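Long-range contacts in phytase (Citrobacter braakii, PDB 3ZHC), which belongs to branch 2 of the histidine phosphatase superfamily and has a mixed beta sheet flanked by helices: residues Pro145-Val150 and Asn308-Lys313; Ser287-Leu292 and Ala329-Ala334; Met295-Leu300 and Ser416-Ile421; Leu335-Ser340 and Val396-Ile401. The protein carries 2 engineered substitutions. All blocks are in the same frame, centred on the assembly; numbering follows the deposited sequence.

Interaction 1: residues Pro145-Val150 and Asn308-Lys313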
# COMPACT_ATOMS: atom_id res chain seq x y z
N PRO B 145 9.92 -30.42 12.09
CA PRO B 145 9.52 -30.29 10.66
C PRO B 145 8.16 -29.61 10.38
O PRO B 145 7.93 -29.19 9.25
CB PRO B 145 9.51 -31.75 10.16
CG PRO B 145 9.33 -32.56 11.38
CD PRO B 145 9.99 -31.84 12.49
N LEU B 146 7.28 -29.52 11.38
CA LEU B 146 6.01 -28.77 11.24
C LEU B 146 6.26 -27.31 10.86
O LEU B 146 5.50 -26.73 10.09
CB LEU B 146 5.19 -28.81 12.54
CG LEU B 146 3.83 -28.09 12.58
CD1 LEU B 146 2.87 -28.73 11.60
CD2 LEU B 146 3.24 -28.08 13.99
N PHE B 147 7.34 -26.75 11.41
CA PHE B 147 7.74 -25.36 11.17
C PHE B 147 8.79 -25.21 10.07
O PHE B 147 8.88 -24.15 9.48
CB PHE B 147 8.25 -24.75 12.48
CG PHE B 147 7.24 -24.79 13.58
CD1 PHE B 147 6.30 -23.77 13.72
CD2 PHE B 147 7.21 -25.87 14.48
CE1 PHE B 147 5.33 -23.81 14.76
CE2 PHE B 147 6.25 -25.93 15.51
CZ PHE B 147 5.31 -24.88 15.65
N ASN B 148 9.57 -26.28 9.80
CA ASN B 148 10.66 -26.25 8.80
C ASN B 148 10.76 -27.59 8.02
O ASN B 148 11.73 -28.35 8.20
CB ASN B 148 12.02 -25.96 9.48
CG ASN B 148 12.03 -24.67 10.29
OD1 ASN B 148 12.00 -23.56 9.73
ND2 ASN B 148 12.09 -24.81 11.65
N PRO B 149 9.77 -27.89 7.14
CA PRO B 149 9.78 -29.18 6.43
C PRO B 149 10.88 -29.35 5.37
O PRO B 149 11.28 -30.48 5.11
CB PRO B 149 8.39 -29.21 5.77
CG PRO B 149 8.04 -27.83 5.61
CD PRO B 149 8.61 -27.09 6.76
N VAL B 150 11.38 -28.26 4.79
CA VAL B 150 12.41 -28.37 3.71
C VAL B 150 13.80 -28.90 4.25
O VAL B 150 14.71 -29.16 3.46
CB VAL B 150 12.52 -27.06 2.87
CG1 VAL B 150 13.23 -27.32 1.57
CG2 VAL B 150 11.15 -26.48 2.58
N ASN B 308 -0.25 -37.65 16.55
CA ASN B 308 0.75 -38.68 16.85
C ASN B 308 2.10 -38.17 17.39
O ASN B 308 2.71 -38.84 18.23
CB ASN B 308 1.00 -39.54 15.58
CG ASN B 308 -0.33 -40.01 14.91
OD1 ASN B 308 -1.20 -40.62 15.56
ND2 ASN B 308 -0.48 -39.72 13.60
N ARG B 309 2.55 -36.99 16.92
CA ARG B 309 3.91 -36.44 17.31
C ARG B 309 3.97 -35.70 18.64
O ARG B 309 5.02 -35.69 19.28
CB ARG B 309 4.49 -35.55 16.21
CG ARG B 309 4.54 -36.22 14.86
CD ARG B 309 5.38 -35.46 13.85
NE ARG B 309 5.03 -34.05 13.79
CZ ARG B 309 5.80 -33.02 14.16
NH1 ARG B 309 7.06 -33.16 14.62
NH2 ARG B 309 5.30 -31.80 14.04
N TYR B 310 2.85 -35.09 19.03
CA TYR B 310 2.72 -34.36 20.31
C TYR B 310 1.81 -35.07 21.34
O TYR B 310 1.96 -34.85 22.53
CB TYR B 310 2.20 -32.92 20.07
CG TYR B 310 2.99 -32.16 19.02
CD1 TYR B 310 4.22 -31.58 19.32
CD2 TYR B 310 2.50 -32.03 17.71
CE1 TYR B 310 4.96 -30.87 18.33
CE2 TYR B 310 3.23 -31.33 16.72
CZ TYR B 310 4.45 -30.75 17.04
OH TYR B 310 5.12 -30.08 16.08
N GLY B 311 0.89 -35.92 20.88
CA GLY B 311 -0.06 -36.62 21.77
C GLY B 311 -1.23 -35.73 22.17
O GLY B 311 -1.62 -35.72 23.34
N ILE B 312 -1.77 -34.99 21.20
CA ILE B 312 -2.91 -34.11 21.42
C ILE B 312 -4.14 -34.81 20.87
O ILE B 312 -4.12 -35.31 19.76
CB ILE B 312 -2.72 -32.72 20.72
CG1 ILE B 312 -1.56 -31.95 21.37
CG2 ILE B 312 -4.00 -31.88 20.79
CD1 ILE B 312 -1.22 -30.66 20.68
N LYS B 313 -5.20 -34.86 21.67
CA LYS B 313 -6.45 -35.46 21.25
C LYS B 313 -7.28 -34.39 20.56
O LYS B 313 -7.89 -33.56 21.22
CB LYS B 313 -7.22 -36.07 22.43
CG LYS B 313 -6.48 -37.26 23.12
CD LYS B 313 -6.42 -38.51 22.23
CE LYS B 313 -5.88 -39.74 23.00
NZ LYS B 313 -5.71 -40.94 22.09

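Interaction 2: residues Ser287-Leu292 and Ala329-Ala334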
# COMPACT_ATOMS: atom_id res chain seq x y z
N SER B 287 5.55 -25.60 -0.28
CA SER B 287 6.33 -26.65 0.41
C SER B 287 6.43 -26.39 1.92
O SER B 287 6.16 -27.28 2.72
CB SER B 287 7.73 -26.73 -0.18
OG SER B 287 7.66 -27.00 -1.59
N ARG B 288 6.82 -25.16 2.28
CA ARG B 288 7.06 -24.79 3.70
C ARG B 288 5.80 -24.74 4.56
O ARG B 288 5.85 -25.09 5.72
CB ARG B 288 7.84 -23.46 3.81
CG ARG B 288 9.31 -23.59 3.62
CD ARG B 288 10.02 -22.23 3.64
NE ARG B 288 11.50 -22.36 3.65
CZ ARG B 288 12.38 -21.38 3.33
NH1 ARG B 288 11.96 -20.15 2.96
NH2 ARG B 288 13.70 -21.64 3.38
N ALA B 289 4.68 -24.30 3.97
CA ALA B 289 3.39 -24.21 4.69
C ALA B 289 2.63 -25.53 4.79
O ALA B 289 1.65 -25.59 5.53
CB ALA B 289 2.48 -23.14 4.05
N THR B 290 3.05 -26.58 4.06
CA THR B 290 2.25 -27.86 3.96
C THR B 290 1.90 -28.53 5.33
O THR B 290 0.70 -28.80 5.58
CB THR B 290 2.89 -28.89 2.93
OG1 THR B 290 2.70 -28.40 1.59
CG2 THR B 290 2.27 -30.28 3.04
N PRO B 291 2.91 -28.78 6.21
CA PRO B 291 2.61 -29.36 7.53
C PRO B 291 1.61 -28.53 8.36
O PRO B 291 0.71 -29.10 8.94
CB PRO B 291 3.97 -29.40 8.21
CG PRO B 291 4.91 -29.46 7.14
CD PRO B 291 4.36 -28.65 6.03
N LEU B 292 1.78 -27.21 8.39
CA LEU B 292 0.85 -26.33 9.13
C LEU B 292 -0.56 -26.33 8.49
O LEU B 292 -1.55 -26.40 9.22
CB LEU B 292 1.41 -24.90 9.27
CG LEU B 292 2.43 -24.73 10.40
CD1 LEU B 292 3.24 -23.44 10.23
CD2 LEU B 292 1.74 -24.75 11.78
N ALA B 329 4.26 -15.83 6.77
CA ALA B 329 4.50 -15.47 5.37
C ALA B 329 4.26 -16.68 4.42
O ALA B 329 3.69 -16.50 3.36
CB ALA B 329 5.87 -14.89 5.19
N ASN B 330 4.69 -17.89 4.82
CA ASN B 330 4.45 -19.13 4.03
C ASN B 330 2.96 -19.40 3.89
O ASN B 330 2.48 -19.74 2.81
CB ASN B 330 5.08 -20.38 4.65
CG ASN B 330 6.59 -20.28 4.85
OD1 ASN B 330 7.13 -20.91 5.76
ND2 ASN B 330 7.27 -19.49 4.02
N LEU B 331 2.23 -19.26 5.00
CA LEU B 331 0.77 -19.44 5.00
C LEU B 331 0.12 -18.37 4.14
O LEU B 331 -0.76 -18.67 3.34
CB LEU B 331 0.20 -19.44 6.43
CG LEU B 331 0.50 -20.72 7.23
CD1 LEU B 331 0.23 -20.51 8.73
CD2 LEU B 331 -0.29 -21.92 6.69
N SER B 332 0.55 -17.13 4.29
CA SER B 332 0.04 -16.00 3.48
C SER B 332 0.22 -16.25 1.97
O SER B 332 -0.72 -16.09 1.19
CB SER B 332 0.75 -14.73 3.90
OG SER B 332 0.45 -13.67 3.05
N GLY B 333 1.43 -16.65 1.57
CA GLY B 333 1.73 -16.91 0.16
C GLY B 333 1.03 -18.14 -0.43
O GLY B 333 0.60 -18.10 -1.56
N ALA B 334 0.95 -19.22 0.36
CA ALA B 334 0.31 -20.48 -0.07
C ALA B 334 -1.21 -20.30 -0.26
O ALA B 334 -1.76 -20.75 -1.25
CB ALA B 334 0.59 -21.59 0.93
O HOH W 1 5.66 -22.53 7.29

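Interaction 3: residues Met295-Leu300 and Ser416-Ile421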
# COMPACT_ATOMS: atom_id res chain seq x y z
N MET B 295 -2.17 -29.64 9.48
CA MET B 295 -2.59 -29.52 10.90
C MET B 295 -3.86 -28.69 11.01
O MET B 295 -4.82 -29.11 11.65
CB MET B 295 -1.47 -28.87 11.74
CG MET B 295 -1.73 -28.79 13.29
SD MET B 295 -1.91 -30.41 14.10
CE MET B 295 -0.23 -31.02 13.97
N ILE B 296 -3.87 -27.51 10.37
CA ILE B 296 -5.04 -26.60 10.38
C ILE B 296 -6.28 -27.31 9.84
O ILE B 296 -7.37 -27.20 10.41
CB ILE B 296 -4.78 -25.32 9.55
CG1 ILE B 296 -3.75 -24.41 10.22
CG2 ILE B 296 -6.08 -24.52 9.34
CD1 ILE B 296 -3.06 -23.48 9.24
N ASP B 297 -6.09 -28.04 8.72
CA ASP B 297 -7.16 -28.74 8.04
C ASP B 297 -7.74 -29.87 8.94
O ASP B 297 -8.95 -29.91 9.18
CB ASP B 297 -6.66 -29.29 6.69
CG ASP B 297 -7.77 -29.79 5.81
OD1 ASP B 297 -8.94 -29.36 5.95
OD2 ASP B 297 -7.46 -30.63 4.95
N THR B 298 -6.85 -30.75 9.42
CA THR B 298 -7.22 -31.83 10.36
C THR B 298 -7.98 -31.28 11.59
O THR B 298 -9.02 -31.82 11.97
CB THR B 298 -5.98 -32.60 10.87
OG1 THR B 298 -5.28 -33.18 9.76
CG2 THR B 298 -6.38 -33.71 11.84
N ALA B 299 -7.44 -30.22 12.19
CA ALA B 299 -8.02 -29.63 13.41
C ALA B 299 -9.43 -29.06 13.19
O ALA B 299 -10.26 -29.13 14.08
CB ALA B 299 -7.10 -28.55 13.98
N LEU B 300 -9.68 -28.51 12.01
CA LEU B 300 -11.00 -27.97 11.63
C LEU B 300 -12.00 -29.05 11.14
O LEU B 300 -13.20 -28.89 11.34
CB LEU B 300 -10.85 -26.85 10.58
CG LEU B 300 -10.73 -25.39 11.09
CD1 LEU B 300 -10.02 -25.26 12.42
CD2 LEU B 300 -10.08 -24.50 10.03
N SER B 416 -14.89 -26.31 0.86
CA SER B 416 -14.16 -25.39 -0.05
C SER B 416 -12.81 -24.99 0.55
O SER B 416 -11.82 -24.89 -0.17
CB SER B 416 -14.96 -24.11 -0.37
OG SER B 416 -15.98 -24.34 -1.31
N PHE B 417 -12.80 -24.75 1.87
CA PHE B 417 -11.57 -24.44 2.59
C PHE B 417 -10.61 -25.63 2.52
O PHE B 417 -9.44 -25.46 2.14
CB PHE B 417 -11.84 -24.06 4.06
CG PHE B 417 -10.60 -23.77 4.86
CD1 PHE B 417 -9.90 -22.57 4.68
CD2 PHE B 417 -10.10 -24.70 5.78
CE1 PHE B 417 -8.73 -22.28 5.41
CE2 PHE B 417 -8.93 -24.43 6.52
CZ PHE B 417 -8.24 -23.21 6.33
N SER B 418 -11.11 -26.81 2.87
CA SER B 418 -10.30 -28.05 2.85
C SER B 418 -9.78 -28.39 1.44
O SER B 418 -8.64 -28.79 1.29
CB SER B 418 -11.11 -29.23 3.39
OG SER B 418 -10.29 -30.36 3.55
N ARG B 419 -10.62 -28.21 0.42
CA ARG B 419 -10.23 -28.50 -0.98
C ARG B 419 -9.17 -27.52 -1.52
O ARG B 419 -8.35 -27.90 -2.35
CB ARG B 419 -11.47 -28.60 -1.91
CG ARG B 419 -12.18 -29.99 -1.78
CD ARG B 419 -13.47 -30.14 -2.66
NE ARG B 419 -13.32 -29.53 -4.00
CZ ARG B 419 -13.81 -28.32 -4.38
NH1 ARG B 419 -14.52 -27.53 -3.54
NH2 ARG B 419 -13.59 -27.90 -5.63
N LEU B 420 -9.20 -26.28 -1.05
CA LEU B 420 -8.15 -25.28 -1.38
C LEU B 420 -6.81 -25.71 -0.80
O LEU B 420 -5.77 -25.53 -1.44
CB LEU B 420 -8.54 -23.91 -0.86
CG LEU B 420 -7.68 -22.71 -1.21
CD1 LEU B 420 -7.51 -22.55 -2.72
CD2 LEU B 420 -8.31 -21.48 -0.62
N ILE B 421 -6.84 -26.28 0.41
CA ILE B 421 -5.65 -26.83 1.07
C ILE B 421 -5.10 -28.03 0.29
O ILE B 421 -3.89 -28.18 0.18
CB ILE B 421 -5.93 -27.18 2.59
CG1 ILE B 421 -6.06 -25.89 3.40
CG2 ILE B 421 -4.83 -28.07 3.17
CD1 ILE B 421 -6.28 -26.09 4.88

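Interaction 4: residues Leu335-Ser340 and Val396-Ile401. Unlike the reference sequence in segment 335-340: Asn-338 (reference Lys).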
# COMPACT_ATOMS: atom_id res chain seq x y z
N LEU B 335 -1.85 -19.64 0.71
CA LEU B 335 -3.31 -19.36 0.67
C LEU B 335 -3.68 -18.11 -0.15
O LEU B 335 -4.84 -17.82 -0.33
CB LEU B 335 -3.86 -19.23 2.11
CG LEU B 335 -3.85 -20.47 2.99
CD1 LEU B 335 -4.23 -20.10 4.39
CD2 LEU B 335 -4.81 -21.53 2.46
N ASP B 336 -2.67 -17.39 -0.64
CA ASP B 336 -2.83 -16.16 -1.41
C ASP B 336 -3.57 -15.04 -0.58
O ASP B 336 -4.46 -14.33 -1.10
CB ASP B 336 -3.50 -16.44 -2.79
CG ASP B 336 -3.14 -15.37 -3.87
OD1 ASP B 336 -2.35 -14.43 -3.59
OD2 ASP B 336 -3.64 -15.47 -5.01
N LEU B 337 -3.17 -14.92 0.69
CA LEU B 337 -3.69 -13.92 1.60
C LEU B 337 -2.81 -12.71 1.52
O LEU B 337 -1.59 -12.81 1.75
CB LEU B 337 -3.71 -14.44 3.05
CG LEU B 337 -4.90 -15.27 3.56
CD1 LEU B 337 -5.73 -15.90 2.46
CD2 LEU B 337 -4.41 -16.32 4.56
N ASN B 338 -3.42 -11.56 1.20
CA ASN B 338 -2.73 -10.29 1.12
C ASN B 338 -3.33 -9.35 2.14
O ASN B 338 -4.56 -9.32 2.32
CB ASN B 338 -2.84 -9.70 -0.28
CG ASN B 338 -2.26 -10.61 -1.34
OD1 ASN B 338 -1.02 -10.78 -1.44
ND2 ASN B 338 -3.15 -11.22 -2.16
N TRP B 339 -2.47 -8.59 2.83
CA TRP B 339 -2.94 -7.65 3.84
C TRP B 339 -1.94 -6.54 4.19
O TRP B 339 -0.74 -6.60 3.84
CB TRP B 339 -3.33 -8.40 5.14
CG TRP B 339 -2.17 -9.01 5.93
CD1 TRP B 339 -1.24 -8.34 6.68
CD2 TRP B 339 -1.84 -10.40 6.05
NE1 TRP B 339 -0.36 -9.21 7.25
CE2 TRP B 339 -0.70 -10.48 6.88
CE3 TRP B 339 -2.40 -11.58 5.53
CZ2 TRP B 339 -0.11 -11.70 7.20
CZ3 TRP B 339 -1.80 -12.79 5.86
CH2 TRP B 339 -0.67 -12.84 6.69
N SER B 340 -2.47 -5.55 4.88
CA SER B 340 -1.70 -4.48 5.52
C SER B 340 -2.38 -4.29 6.88
O SER B 340 -3.62 -4.37 6.95
CB SER B 340 -1.73 -3.20 4.72
OG SER B 340 -0.90 -2.20 5.28
N VAL B 396 -7.87 -7.64 11.27
CA VAL B 396 -8.06 -7.43 9.85
C VAL B 396 -8.74 -8.67 9.27
O VAL B 396 -8.24 -9.79 9.44
CB VAL B 396 -6.72 -7.17 9.12
CG1 VAL B 396 -6.92 -7.18 7.60
CG2 VAL B 396 -6.11 -5.84 9.56
N ASP B 397 -9.87 -8.46 8.60
CA ASP B 397 -10.63 -9.54 7.97
C ASP B 397 -9.91 -9.96 6.70
O ASP B 397 -9.74 -9.15 5.78
CB ASP B 397 -12.07 -9.07 7.67
CG ASP B 397 -13.04 -10.24 7.38
OD1 ASP B 397 -12.59 -11.43 7.14
OD2 ASP B 397 -14.28 -9.96 7.40
N LEU B 398 -9.46 -11.22 6.65
CA LEU B 398 -8.76 -11.77 5.49
C LEU B 398 -9.76 -12.46 4.55
O LEU B 398 -10.78 -13.03 5.01
CB LEU B 398 -7.64 -12.72 5.91
CG LEU B 398 -6.61 -12.13 6.89
CD1 LEU B 398 -5.58 -13.15 7.19
CD2 LEU B 398 -5.94 -10.85 6.34
N LYS B 399 -9.45 -12.40 3.24
CA LYS B 399 -10.32 -12.94 2.20
C LYS B 399 -9.63 -14.10 1.44
O LYS B 399 -8.58 -13.90 0.79
CB LYS B 399 -10.71 -11.84 1.21
CG LYS B 399 -11.26 -10.54 1.85
CD LYS B 399 -12.49 -10.77 2.73
CE LYS B 399 -12.97 -9.45 3.37
NZ LYS B 399 -14.16 -9.63 4.26
N LEU B 400 -10.22 -15.31 1.54
CA LEU B 400 -9.76 -16.48 0.81
C LEU B 400 -10.61 -16.50 -0.46
O LEU B 400 -11.64 -17.17 -0.52
CB LEU B 400 -9.94 -17.78 1.62
CG LEU B 400 -8.82 -18.21 2.55
CD1 LEU B 400 -9.27 -19.39 3.39
CD2 LEU B 400 -7.59 -18.57 1.74
N ILE B 401 -10.15 -15.74 -1.46
CA ILE B 401 -10.88 -15.55 -2.74
C ILE B 401 -11.04 -16.84 -3.59
O ILE B 401 -12.08 -17.04 -4.22
CB ILE B 401 -10.20 -14.44 -3.60
CG1 ILE B 401 -10.23 -13.09 -2.88
CG2 ILE B 401 -10.89 -14.30 -4.95
CD1 ILE B 401 -9.39 -12.05 -3.57
O HOH W 2 -7.08 -14.75 -1.70
O HOH W 3 -6.56 -11.65 1.07

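Interaction 1: residues Pro145-Val150 and Asn308-Lys313
The two backbones stay well apart, with Leu-146 CA and Arg-309 CA 10.0 Å from each other, so the contact is made almost wholly by side chains. Pro-145 to Phe-147 coil like a helix but lack its bonding pattern. Across from them, residues 308-311 form the turn between the paired strands 305-307 and 312-314. Gly-311 has a positive phi (80°), and with Ile-312 it faces Glu-307 in a G1 beta bulge.

Arg-309 reaches over from the turn on a chain bent at chi3 (-49°). Its guanidinium meets Pro-145 tip to tip, with NH1 3.9 Å from Pro-145 CD. The other arm, NH2, lies 3.3 Å from Leu-146 CB. Tyr-310 crosses Leu-146 obliquely. Its OH is 3.4 Å from Leu-146 CD2, and Leu-146 CG stands anti to the backbone N (chi1 180°) to bring that methyl there. Phe-147 is marginal, with CE2 4.3 Å from Tyr-310 OH.

The polar ends are held from outside the two segments, by Asp-144. Asp-144 OD1 pairs with Arg-309 NH2 in a salt bridge and accepts from Leu-146 N, while Asp-144 OD2 is bonded to Tyr-310 OH. Both carboxylate oxygens are thus used, and one acidic residue anchors the hairpin turn to the 145-150 loop. The arginine would probably keep this acid ionised, while the apolar parts of Pro-145 and Leu-146 pack against the polar tips.

Interaction 2: residues Ser287-Leu292 and Ala329-Ala334
The best-held polar atom among the touching side chains is Asn-330 ND2, gripped by one bond, to Gln-279 OE1. At the other end of the amide, Asn-330 OD1 accepts from a water 2.7 Å away. The same water lies 3.0 Å from Arg-288 O, a weak bond. It has too few protons for all the acceptors near it, so not every bond can be made at once.

Arg-288 crosses this amide obliquely, with its CB 3.3 Å from Asn-330 OD1. Its chain then runs on extended, and the guanidinium and amide planes end 35° apart. Ala-289 is the centre of the apolar packing. Its CB is 3.8 Å from Asn-330 CB. Leu-331 CD2 and Ala-334 CB each lie 4.0 Å from Ala-289 CB. Leu-292 CB touches Leu-331 CD2 further along, at 4.3 Å.

The small alanines let the axes come within 8.3 Å while crossing at -101°, close to perpendicular. Helix 282-301 is kinked here: Pro-291 has no N-H to give, and the N of Ser-287 and Leu-292 also lack a bond to the preceding turn. Helix 260-280 touches this site too, supplying Gln-279 and meeting Ala-329. Helix 325-335, which follows strand 318-323, also leans through Leu-331 on Leu-293 and Ile-296 of helix 282-301.

Interaction 3: residues Met295-Leu300 and Ser416-Ile421
The ring of Phe-417 takes Ile-296 CG2 at its edge, in the ring plane and 3.9 Å from CZ. Leu-300 CD2 comes in obliquely, 3.7 Å from Phe-417 CE2. Both aliphatic side chains cross the phenylalanine at about a right angle. The ring points at helix 282-301 because its CG stands anti to the backbone N (chi1 178°). Leu-300 sits away from the usual leucine rotamers.

The second flat group is the carboxylate of Asp-297. Its OD1 accepts a hydrogen bond from Ser-418 OG at 2.9 Å, through the syn lone pair on the side of the other oxygen. Asp-297 OD2 forms a salt bridge with Lys-422, and the same lysine is bonded to Ser-418 OG. Carboxylate, hydroxyl and ammonium therefore make a closed polar triangle. Asp-297 is buried, and the lysine charge probably helps keep it ionised. Ile-421 slides past the aspartate in the opposite direction, with CD1 3.7 Å from Asp-297 CB.

The helices run nearly antiparallel, at 154° between their directions, with their axes 10.3 Å apart. That spacing is filled by the side chains. Helix 282-301 packs against helix 414-424 and also against the central sheet. It meets strand 28-38 through Ile-296, Ala-299 and Leu-300, and Met-295 rests on strand 318-323.

Interaction 4: residues Leu335-Ser340 and Val396-Ile401
The two segments run in roughly opposite directions, 153° apart, and come closest at Leu-337 CA and Leu-400 CA, 6.6 Å from each other. Segment 335-340 leaves helix 325-335 with Asp-336 at positive phi (61°) and then runs on as an irregular extended chain. Segment 396-401 begins as the end of the strand that pairs with 366-375. Water joins the two backbones. One molecule donates to Asp-336 O at 2.7 Å and accepts from Ile-401 N at 3.2 Å. A second accepts from Asn-338 N at 3.1 Å and can donate to Lys-399 O at 3.0 Å, though other acceptors compete for its protons. Asn-338 differs from the reference sequence, but it is the backbone N that takes part.

Leucines fill the space between. Leu-400 CD2 is pressed to 3.3 Å from Leu-337 CD1, tighter than usual for two methyls. The same methyl lies 3.8 Å from Leu-335 CB. Trp-339 holds its ring in the crowded position between backbone N and carbonyl carbon (chi1 70°). This brings CE3 to 3.7 Å from Leu-398 CD2, the two side chains crossing obliquely. The indole NE1 is bonded to Asn-347 O, and its ring meets Phe-373.

Gln-61 of the second subunit bonds to Lys-399 N and packs on Leu-398, so this region also meets the partner chain. The contact is apolar between the leucines and the indole, and the bridging waters satisfy backbone groups too far apart to bond directly.

From the N terminus, 145-150 is the first segment, and interaction 1 closes a long loop when 308-313 returns to it. Interaction 2 starts inside that loop and ends beyond it, so the two cross. Interaction 3 starts inside both and closes last, near the C terminus, crossing each. Interaction 4 follows interactions 1 and 2 in series and is nested within interaction 3. Helix 282-301 serves both interactions 2 and 3. Interaction 2 touches all the others: interaction 1 through Pro-291 and Arg-288, interaction 3 through Leu-331 and interaction 4 through Ser-332. Leu-400 links interactions 3 and 4. Together they tie the 145-150 loop, helices 282-301, 325-335 and 414-424, and strand 394-398.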